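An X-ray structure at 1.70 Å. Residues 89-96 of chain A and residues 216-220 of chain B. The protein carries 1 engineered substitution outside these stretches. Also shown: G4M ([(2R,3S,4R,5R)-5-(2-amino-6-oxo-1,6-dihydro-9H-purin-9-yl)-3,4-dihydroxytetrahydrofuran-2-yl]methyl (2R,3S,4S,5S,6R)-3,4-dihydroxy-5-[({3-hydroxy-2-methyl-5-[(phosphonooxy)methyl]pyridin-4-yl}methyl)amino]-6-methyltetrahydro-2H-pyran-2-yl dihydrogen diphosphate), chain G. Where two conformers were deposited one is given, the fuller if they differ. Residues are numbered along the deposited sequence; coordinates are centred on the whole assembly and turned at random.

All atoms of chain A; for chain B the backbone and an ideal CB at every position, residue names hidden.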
ATOM      1  N   SER A  89     -20.955  -0.763  -1.066  1.00  5.84           N
ATOM      2  CA  SER A  89     -19.799   0.130  -1.055  0.50 14.29           C
ATOM      3  C   SER A  89     -18.685  -0.449  -1.926  1.00 21.08           C
ATOM      4  O   SER A  89     -18.969  -1.178  -2.844  1.00 22.84           O
ATOM      5  CB  SER A  89     -19.294   0.386   0.359  0.50 14.55           C
ATOM      6  OG  SER A  89     -18.260   1.343   0.285  0.50  1.37           O
ATOM      7  N   TRP A  90     -17.426  -0.127  -1.661  1.00 15.31           N
ATOM      8  CA  TRP A  90     -16.300  -0.673  -2.461  1.00 13.60           C
ATOM      9  C   TRP A  90     -15.677  -1.812  -1.631  1.00 23.73           C
ATOM     10  O   TRP A  90     -15.792  -1.804  -0.407  1.00  8.63           O
ATOM     11  CB  TRP A  90     -15.232   0.416  -2.785  1.00 12.04           C
ATOM     12  CG  TRP A  90     -14.134  -0.075  -3.706  1.00  4.09           C
ATOM     13  CD1 TRP A  90     -12.795  -0.267  -3.421  1.00  4.35           C
ATOM     14  CD2 TRP A  90     -14.279  -0.340  -5.077  1.00 10.18           C
ATOM     15  NE1 TRP A  90     -12.127  -0.753  -4.527  1.00 10.29           N
ATOM     16  CE2 TRP A  90     -13.018  -0.782  -5.567  1.00 22.61           C
ATOM     17  CE3 TRP A  90     -15.372  -0.306  -5.949  1.00 10.78           C
ATOM     18  CZ2 TRP A  90     -12.830  -1.196  -6.893  1.00 13.07           C
ATOM     19  CZ3 TRP A  90     -15.178  -0.702  -7.272  1.00 27.50           C
ATOM     20  CH2 TRP A  90     -13.930  -1.191  -7.719  1.00 12.07           C
ATOM     21  N   SER A  91     -14.974  -2.757  -2.266  1.00 10.40           N
ATOM     22  CA  SER A  91     -14.403  -3.863  -1.534  1.00  8.09           C
ATOM     23  C   SER A  91     -13.477  -3.467  -0.419  1.00 23.33           C
ATOM     24  O   SER A  91     -13.513  -4.049   0.666  1.00  7.61           O
ATOM     25  CB  SER A  91     -13.686  -4.808  -2.484  1.00 21.62           C
ATOM     26  OG  SER A  91     -12.586  -4.149  -3.067  1.00 10.26           O
ATOM     27  N   THR A  92     -12.592  -2.519  -0.704  1.00  7.37           N
ATOM     28  CA  THR A  92     -11.609  -2.092   0.295  1.00  1.45           C
ATOM     29  C   THR A  92     -12.189  -1.214   1.390  1.00  9.52           C
ATOM     30  O   THR A  92     -11.460  -0.696   2.222  1.00  7.31           O
ATOM     31  CB  THR A  92     -10.369  -1.479  -0.309  1.00 11.39           C
ATOM     32  OG1 THR A  92     -10.755  -0.359  -1.115  1.00  7.42           O
ATOM     33  CG2 THR A  92      -9.647  -2.504  -1.154  1.00  1.73           C
ATOM     34  N   THR A  93     -13.508  -1.057   1.403  1.00  6.90           N
ATOM     35  CA  THR A  93     -14.104  -0.389   2.546  1.00  1.13           C
ATOM     36  C   THR A  93     -14.171  -1.511   3.599  1.00 14.48           C
ATOM     37  O   THR A  93     -13.983  -1.275   4.801  1.00 11.58           O
ATOM     38  CB  THR A  93     -15.516   0.019   2.221  1.00  4.22           C
ATOM     39  OG1 THR A  93     -15.509   1.090   1.257  1.00  7.01           O
ATOM     40  CG2 THR A  93     -16.245   0.436   3.496  1.00  7.74           C
ATOM     41  N   TYR A  94     -14.462  -2.728   3.153  1.00 15.74           N
ATOM     42  CA  TYR A  94     -14.641  -3.853   4.068  1.00  6.40           C
ATOM     43  C   TYR A  94     -13.383  -4.659   4.354  1.00  1.37           C
ATOM     44  O   TYR A  94     -13.217  -5.140   5.453  1.00 10.01           O
ATOM     45  CB  TYR A  94     -15.709  -4.839   3.545  1.00  5.62           C
ATOM     46  CG  TYR A  94     -16.993  -4.199   3.021  1.00 15.95           C
ATOM     47  CD1 TYR A  94     -17.934  -3.679   3.898  1.00 10.03           C
ATOM     48  CD2 TYR A  94     -17.269  -4.129   1.641  1.00  4.84           C
ATOM     49  CE1 TYR A  94     -19.110  -3.129   3.441  1.00 10.81           C
ATOM     50  CE2 TYR A  94     -18.432  -3.531   1.174  1.00  5.61           C
ATOM     51  CZ  TYR A  94     -19.366  -3.081   2.085  1.00 11.82           C
ATOM     52  OH  TYR A  94     -20.565  -2.523   1.666  1.00 11.59           O
ATOM     53  N   TYR A  95     -12.479  -4.807   3.391  1.00  8.96           N
ATOM     54  CA  TYR A  95     -11.305  -5.627   3.663  1.00  5.12           C
ATOM     55  C   TYR A  95     -10.513  -5.336   4.877  1.00 14.38           C
ATOM     56  O   TYR A  95     -10.024  -6.291   5.507  1.00  9.67           O
ATOM     57  CB  TYR A  95     -10.335  -5.730   2.495  1.00  4.85           C
ATOM     58  CG  TYR A  95     -10.930  -6.403   1.295  1.00  8.56           C
ATOM     59  CD1 TYR A  95     -11.967  -7.331   1.433  1.00 13.18           C
ATOM     60  CD2 TYR A  95     -10.456  -6.113   0.018  1.00  8.21           C
ATOM     61  CE1 TYR A  95     -12.527  -7.974   0.293  1.00 11.20           C
ATOM     62  CE2 TYR A  95     -11.004  -6.761  -1.126  1.00 11.54           C
ATOM     63  CZ  TYR A  95     -12.057  -7.635  -0.980  1.00 31.23           C
ATOM     64  OH  TYR A  95     -12.556  -8.237  -2.108  1.00 50.66           O
ATOM     65  N   PRO A  96     -10.287  -4.044   5.142  1.00 11.52           N
ATOM     66  CA  PRO A  96      -9.479  -3.669   6.303  1.00 15.59           C
ATOM     67  C   PRO A  96     -10.126  -4.200   7.579  1.00 14.31           C
ATOM     68  O   PRO A  96      -9.464  -4.587   8.573  1.00 12.23           O
ATOM     69  CB  PRO A  96      -9.576  -2.155   6.276  1.00  5.83           C
ATOM     70  CG  PRO A  96      -9.530  -1.840   4.740  1.00 10.47           C
ATOM     71  CD  PRO A  96     -10.530  -2.885   4.250  1.00  3.69           C
TER
ATOM     72  N   UNK B 216      -4.930  -5.788  -6.490  1.00  9.48           N
ATOM     73  CA  UNK B 216      -5.869  -4.766  -6.923  1.00  9.43           C
ATOM     74  C   UNK B 216      -7.312  -5.036  -6.557  1.00 12.68           C
ATOM     75  O   UNK B 216      -8.055  -5.609  -7.348  1.00  5.19           O
ATOM     76  CB  UNK B 216      -5.768  -4.596  -8.440  1.00  9.43           C
ATOM     77  N   UNK B 217      -7.690  -4.591  -5.371  1.00  7.17           N
ATOM     78  CA  UNK B 217      -9.061  -4.677  -4.903  1.00 10.18           C
ATOM     79  C   UNK B 217      -9.676  -6.035  -4.676  1.00 11.15           C
ATOM     80  O   UNK B 217     -10.837  -6.094  -4.265  1.00 11.72           O
ATOM     81  CB  UNK B 217      -9.948  -3.937  -5.906  1.00 10.18           C
ATOM     82  N   UNK B 218      -8.945  -7.107  -4.947  1.00 15.40           N
ATOM     83  CA  UNK B 218      -9.479  -8.444  -4.769  1.00  8.97           C
ATOM     84  C   UNK B 218     -10.470  -8.789  -5.872  1.00 16.13           C
ATOM     85  O   UNK B 218     -11.285  -9.679  -5.742  1.00  7.25           O
ATOM     86  CB  UNK B 218     -10.146  -8.572  -3.398  1.00  8.97           C
ATOM     87  N   UNK B 219     -10.401  -8.059  -6.976  1.00 16.12           N
ATOM     88  CA  UNK B 219     -11.313  -8.274  -8.077  1.00 14.05           C
ATOM     89  C   UNK B 219     -10.711  -9.191  -9.144  1.00 38.84           C
ATOM     90  O   UNK B 219      -9.579  -9.673  -9.026  1.00 17.49           O
ATOM     91  CB  UNK B 219     -11.707  -6.931  -8.696  1.00 14.05           C
ATOM     92  N   UNK B 220     -11.483  -9.487 -10.175  1.00 19.13           N
ATOM     93  CA  UNK B 220     -10.990 -10.425 -11.154  1.00 10.66           C
ATOM     94  C   UNK B 220     -10.474  -9.777 -12.421  1.00 14.80           C
ATOM     95  O   UNK B 220     -10.116 -10.455 -13.358  1.00 17.51           O
ATOM     96  CB  UNK B 220     -12.098 -11.419 -11.508  1.00 10.66           C
TER
HETATM   97  OP3 G4M G 500      -9.591   3.237  -5.939  1.00  7.98           O
HETATM   98  PL  G4M G 500      -8.952   3.735  -4.558  1.00  6.08           P
HETATM   99  OP1 G4M G 500      -7.955   2.670  -3.967  1.00  4.87           O
HETATM  100  OP2 G4M G 500      -8.222   5.158  -4.693  1.00  6.52           O
HETATM  101  OP4 G4M G 500     -10.110   4.045  -3.487  1.00  7.96           O
HETATM  102  C5B G4M G 500     -10.729   2.855  -3.038  1.00  6.20           C
HETATM  103  C5L G4M G 500     -12.186   3.136  -2.662  1.00 10.16           C
HETATM  104  C6L G4M G 500     -12.596   3.069  -1.335  1.00  6.57           C
HETATM  105  N1L G4M G 500     -13.864   3.283  -0.953  1.00 13.42           N
HETATM  106  C2L G4M G 500     -14.826   3.452  -1.839  1.00 17.00           C
HETATM  107  C2A G4M G 500     -16.252   3.585  -1.315  1.00 12.84           C
HETATM  108  C3L G4M G 500     -14.516   3.515  -3.217  1.00  8.70           C
HETATM  109  O3L G4M G 500     -15.493   3.674  -4.144  1.00  9.35           O
HETATM  110  C4L G4M G 500     -13.166   3.357  -3.639  1.00 10.13           C
HETATM  111  C4A G4M G 500     -12.827   3.344  -4.999  1.00  7.62           C
HETATM  112  N4A G4M G 500     -13.775   3.528  -5.912  1.00 21.18           N
HETATM  113  C4G G4M G 500     -13.450   3.676  -7.250  1.00 47.59           C
HETATM  114  C5G G4M G 500     -14.466   2.972  -8.155  1.00 17.44           C
HETATM  115  C6G G4M G 500     -15.866   3.484  -7.817  1.00 11.43           C
HETATM  116  O5G G4M G 500     -14.163   3.328  -9.505  1.00 24.40           O
HETATM  117  C3G G4M G 500     -12.032   3.177  -7.571  1.00 23.60           C
HETATM  118  O3G G4M G 500     -11.212   4.309  -7.913  1.00 46.86           O
HETATM  119  C2G G4M G 500     -12.085   2.145  -8.725  1.00 37.96           C
HETATM  120  O2G G4M G 500     -10.753   1.816  -9.171  1.00 28.36           O
HETATM  121  C1G G4M G 500     -12.967   2.632  -9.912  1.00 42.69           C
HETATM  122  O1G G4M G 500     -13.367   1.511 -10.720  1.00 30.22           O
HETATM  123  P2  G4M G 500     -13.158   2.078 -12.195  1.00 31.27           P
HETATM  124  O3P G4M G 500     -13.974   3.446 -12.438  1.00 41.50           O
HETATM  125  O4P G4M G 500     -13.749   0.968 -13.187  1.00 64.45           O
HETATM  126  OPP G4M G 500     -11.574   2.337 -12.401  1.00 52.36           O
HETATM  127  P   G4M G 500     -11.185   2.109 -13.959  1.00 32.93           P
HETATM  128  O1P G4M G 500     -12.214   1.173 -14.775  1.00 30.67           O
HETATM  129  O2P G4M G 500      -9.749   1.378 -13.958  1.00 56.02           O
HETATM  130  O5' G4M G 500     -10.989   3.539 -14.717  1.00 33.02           O
HETATM  131  C5' G4M G 500     -12.234   4.212 -14.892  1.00 10.73           C
HETATM  132  C4' G4M G 500     -12.317   4.800 -16.308  1.00 32.72           C
HETATM  133  O4' G4M G 500     -11.284   5.805 -16.532  1.00 41.60           O
HETATM  134  C3' G4M G 500     -12.097   3.685 -17.375  1.00 99.89           C
HETATM  135  O3' G4M G 500     -12.894   3.907 -18.540  1.00 47.00           O
HETATM  136  C2' G4M G 500     -10.584   3.786 -17.673  1.00 27.64           C
HETATM  137  O2' G4M G 500     -10.312   3.459 -19.045  1.00 61.82           O
HETATM  138  C1' G4M G 500     -10.309   5.281 -17.457  1.00 34.16           C
HETATM  139  N9  G4M G 500      -8.951   5.480 -16.954  1.00 45.95           N
HETATM  140  C8  G4M G 500      -8.456   5.012 -15.771  1.00 48.03           C
HETATM  141  N7  G4M G 500      -7.209   5.400 -15.668  1.00 94.45           N
HETATM  142  C4  G4M G 500      -7.986   6.174 -17.601  1.00 99.89           C
HETATM  143  C5  G4M G 500      -6.863   6.130 -16.770  1.00 54.93           C
HETATM  144  C6  G4M G 500      -5.696   6.806 -17.196  1.00 18.80           C
HETATM  145  O6  G4M G 500      -4.696   6.837 -16.510  1.00 25.03           O
HETATM  146  N3  G4M G 500      -7.938   6.824 -18.755  1.00 15.12           N
HETATM  147  C2  G4M G 500      -6.846   7.438 -19.141  1.00 99.89           C
HETATM  148  N1  G4M G 500      -5.723   7.447 -18.378  1.00 12.46           N
HETATM  149  N2  G4M G 500      -6.842   8.107 -20.335  1.00 21.54           N

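Position 216 opens the stretch of chain B. Its CA-to-CB bond points away from chain A, and nothing of chain A lies within 5.5 Å of the ideal CB. Phi/psi of -137/88 suits almost any residue except proline. Chain A does not narrow the choice. The deposited residue is Ala B216. Its methyl group makes no contact with chain A. Its backbone begins a type I' turn that runs to position 219, closed by a weak hydrogen bond from the N of that last residue to Ala B216 O, 3.4 Å.

Position 217 is the centre of the contact. Its CA is 6.3 Å from the CA of Thr A92, the nearest such pair between the stretches. The CA-to-CB bond runs sideways. The ideal CB is 3.9 Å from Ser A91 OG, 4.1 Å from Trp A90 NE1 and 5.0 Å from Thr A92 CG2. Phi is positive, 65°, as the turn requires. Glycine, asparagine or aspartate take this angle most easily, but other residues can adopt it. Chain A offers an indole NH and, beside it, the edge of an aromatic ring. A flat polar side chain would suit: histidine, asparagine or glutamine.

The deposited residue is His B217, with chi1 in the m well. Its ring receives the edge of Trp A90 toward its face. This is an offset edge-to-face pair, with the histidine ring and the five-membered ring of the indole 4.5 Å apart at the centroids and their planes at 85°. His B217 ND1 lies 2.7 Å from Trp A90 NE1; whether a hydrogen bond joins them is left open. Thr A92 CG2 sits near the plane of the imidazole, 4.1 Å from His B217 ND1. On the ligand side, His B217 CE1 is 3.6 Å from OP3 of the G4M phosphate. G4M C4L, a pyridine atom, lies over one face of the Trp A90 indole, and the histidine meets its edge. The backbone also takes part. Ser A91 OG donates a hydrogen bond to His B217 O, 2.9 Å, which ties the backbone of the turn to Ser A91.

Position 218 has phi/psi of 74/19, and the CB direction is toward chain A. An ideal CB would stand 2.8 Å from Tyr A95 OH, a clash. Angle and space both point to glycine. The residue is Gly B218. Its CA passes 4.1 Å from Tyr A95 OH.

At position 219 the bond is sideways, and the ideal CB has no neighbour in chain A within 5.5 Å. Only a long side chain could reach the indole of Trp A90; a large apolar or aromatic one would suit. Trp B219 does so, with chi1 of 69°. Its CZ3 is 3.7 Å from Trp A90 CH2. The six-membered rings meet rim to rim, planes at 80°.

Position 220 is out of reach, and many residues would fit. It is Thr B220, whose OG1 is hydrogen-bonded elsewhere in the structure.

Chain B (216-220) AHGWT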
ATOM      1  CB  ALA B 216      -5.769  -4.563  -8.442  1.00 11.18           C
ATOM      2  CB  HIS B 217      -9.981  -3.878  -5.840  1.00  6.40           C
ATOM      3  CG  HIS B 217      -9.498  -2.492  -6.115  1.00 13.31           C
ATOM      4  ND1 HIS B 217      -9.561  -1.493  -5.162  1.00 10.83           N
ATOM      5  CD2 HIS B 217      -8.978  -1.923  -7.237  1.00  6.28           C
ATOM      6  CE1 HIS B 217      -9.115  -0.367  -5.692  1.00  6.08           C
ATOM      7  NE2 HIS B 217      -8.746  -0.598  -6.944  1.00  9.45           N
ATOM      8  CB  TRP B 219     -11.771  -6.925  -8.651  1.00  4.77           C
ATOM      9  CG  TRP B 219     -10.654  -6.115  -9.392  1.00  7.47           C
ATOM     10  CD1 TRP B 219      -9.419  -6.539  -9.833  1.00  8.24           C
ATOM     11  CD2 TRP B 219     -10.735  -4.727  -9.729  1.00 10.69           C
ATOM     12  NE1 TRP B 219      -8.773  -5.503 -10.495  1.00 11.83           N
ATOM     13  CE2 TRP B 219      -9.579  -4.402 -10.469  1.00 17.02           C
ATOM     14  CE3 TRP B 219     -11.756  -3.771  -9.610  1.00  9.67           C
ATOM     15  CZ2 TRP B 219      -9.373  -3.133 -10.994  1.00 16.71           C
ATOM     16  CZ3 TRP B 219     -11.573  -2.532 -10.190  1.00  8.02           C
ATOM     17  CH2 TRP B 219     -10.377  -2.217 -10.833  1.00 10.83           C
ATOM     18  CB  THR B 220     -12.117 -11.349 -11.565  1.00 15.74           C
ATOM     19  OG1 THR B 220     -13.153 -10.553 -12.159  1.00 22.03           O
ATOM     20  CG2 THR B 220     -12.665 -12.077 -10.318  1.00 11.85           C
TER
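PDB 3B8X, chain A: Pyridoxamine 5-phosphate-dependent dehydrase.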